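Local coordinates for protein KauB (Pseudomonas aeruginosa PAO1, PDB 6B4R) that oxidises a broad range of aldehydes, including aminoaldehydes, to the corresponding acids as an aldehyde dehydrogenase, probably with NAD(P)+ as cofactor, at the interface of chains B and A. Sequence-based numbering; all coordinates share one arbitrary frame. Chains: chain A, KauB; chain B, KauB.

The interface of chains B and A. Residues chain B 149, 494-496; chain A 454-455, 457, 460-462.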
# COMPACT_ATOMS: atom_id res chain seq x y z
N GLU B 149 22.37 -2.46 4.25
CA GLU B 149 21.44 -3.52 4.64
C GLU B 149 20.20 -3.50 3.75
O GLU B 149 19.73 -2.43 3.35
CB GLU B 149 21.05 -3.36 6.11
CG GLU B 149 20.44 -4.60 6.75
CD GLU B 149 20.33 -4.49 8.26
OE1 GLU B 149 20.52 -3.38 8.80
OE2 GLU B 149 20.07 -5.52 8.91
N TRP B 494 16.38 -10.19 6.01
CA TRP B 494 17.29 -9.08 6.27
C TRP B 494 18.71 -9.43 5.85
O TRP B 494 19.37 -10.27 6.47
CB TRP B 494 17.24 -8.68 7.75
CG TRP B 494 16.58 -7.35 7.98
CD1 TRP B 494 17.15 -6.24 8.54
CD2 TRP B 494 15.24 -6.99 7.64
NE1 TRP B 494 16.24 -5.21 8.58
CE2 TRP B 494 15.06 -5.65 8.03
CE3 TRP B 494 14.17 -7.67 7.05
CZ2 TRP B 494 13.86 -4.97 7.85
CZ3 TRP B 494 12.97 -7.00 6.87
CH2 TRP B 494 12.83 -5.66 7.27
N ILE B 495 19.17 -8.77 4.79
CA ILE B 495 20.46 -9.07 4.19
C ILE B 495 21.49 -8.00 4.53
O ILE B 495 21.32 -6.83 4.19
CB ILE B 495 20.34 -9.15 2.65
CG1 ILE B 495 19.18 -10.06 2.26
CG2 ILE B 495 21.65 -9.62 2.04
CD1 ILE B 495 18.81 -9.96 0.80
N LYS B 496 22.56 -8.42 5.20
CA LYS B 496 23.66 -7.51 5.50
C LYS B 496 24.60 -7.39 4.31
O LYS B 496 25.14 -8.39 3.83
CB LYS B 496 24.42 -7.98 6.75
CG LYS B 496 25.61 -7.10 7.12
CD LYS B 496 26.13 -7.44 8.51
CE LYS B 496 25.64 -6.43 9.55
NZ LYS B 496 24.16 -6.33 9.61
N TRP A 454 18.04 -14.40 8.04
CA TRP A 454 19.12 -13.43 8.11
C TRP A 454 20.32 -13.87 7.27
O TRP A 454 20.88 -14.94 7.47
CB TRP A 454 19.52 -13.20 9.57
CG TRP A 454 18.35 -12.78 10.43
CD1 TRP A 454 17.53 -11.71 10.23
CD2 TRP A 454 17.88 -13.43 11.61
NE1 TRP A 454 16.57 -11.66 11.21
CE2 TRP A 454 16.76 -12.70 12.07
CE3 TRP A 454 18.28 -14.57 12.33
CZ2 TRP A 454 16.05 -13.06 13.22
CZ3 TRP A 454 17.57 -14.92 13.47
CH2 TRP A 454 16.47 -14.17 13.90
N VAL A 455 20.69 -13.02 6.31
CA VAL A 455 21.80 -13.32 5.41
C VAL A 455 23.06 -12.57 5.82
O VAL A 455 23.04 -11.34 5.96
CB VAL A 455 21.45 -12.98 3.95
CG1 VAL A 455 22.58 -13.40 3.02
CG2 VAL A 455 20.15 -13.66 3.54
N GLN A 457 24.53 -12.40 8.63
CA GLN A 457 24.39 -11.82 9.96
C GLN A 457 23.48 -12.74 10.76
O GLN A 457 22.92 -13.69 10.22
CB GLN A 457 23.79 -10.41 9.90
CG GLN A 457 22.38 -10.36 9.32
CD GLN A 457 21.75 -8.99 9.44
OE1 GLN A 457 22.01 -8.25 10.39
NE2 GLN A 457 20.92 -8.64 8.47
N GLY A 460 18.92 -10.34 13.02
CA GLY A 460 18.78 -9.05 12.36
C GLY A 460 17.35 -8.56 12.28
O GLY A 460 16.41 -9.30 12.58
N GLY A 461 17.18 -7.31 11.87
CA GLY A 461 15.87 -6.71 11.76
C GLY A 461 15.52 -5.83 12.95
O GLY A 461 15.69 -6.24 14.10
N ASP A 462 15.05 -4.62 12.68
CA ASP A 462 14.61 -3.71 13.74
C ASP A 462 13.09 -3.72 13.86
O ASP A 462 12.45 -4.76 13.67
CB ASP A 462 15.13 -2.29 13.48
CG ASP A 462 14.99 -1.87 12.02
OD1 ASP A 462 14.02 -2.29 11.36
OD2 ASP A 462 15.86 -1.11 11.54
O HOH W 1 19.51 -5.93 11.56
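A:Gln457 and B:Trp494 bury the most surface where strand 488-496 of chain B runs parallel to strand 452-455 of chain A, a worked example of subunit assembly by sheet extension. Such exchange of the oligomerisation strands is typical of aldehyde dehydrogenases. Two backbone bonds join the strands: A:Val455 N gives to B:Trp494 O, and B:Lys496 N to A:Val455 O at 3.1 Å. Past the strand end, the side-chain carboxamide of A:Gln457 adds further bonds to chain B. Its CG sits between backbone N and carbonyl carbon (chi1 62°), and the chain then extends to chain B. There A:Gln457 NE2 donates to B:Trp494 O at 3.0 Å from above the carbonyl plane, on the face opposite A:Val455 N, so two donors grip this oxygen. A:Gln457 NE2 also gives a longer bond of 3.3 Å to the anti side of B:Glu149 OE2, nearly within its own amide plane. B:Lys496, crossing A:Gln457 at about a right angle and bent near its tip, brings B:Lys496 NZ to 3.0 Å from A:Gln457 OE1, above the carbonyl plane. Engaging both amide ends should hold the group against rotation. The indole of B:Trp494 receives A:Gly461 on one face, CA lying 3.6 Å from the centroid of the five-membered ring, while the B:Trp494 CB meets the edge of A:Trp454 in plane. Beside the indole, a water bridges A:Gly461 N and the carboxylate oxygen B:Glu149 OE2, 2.7 Å from each.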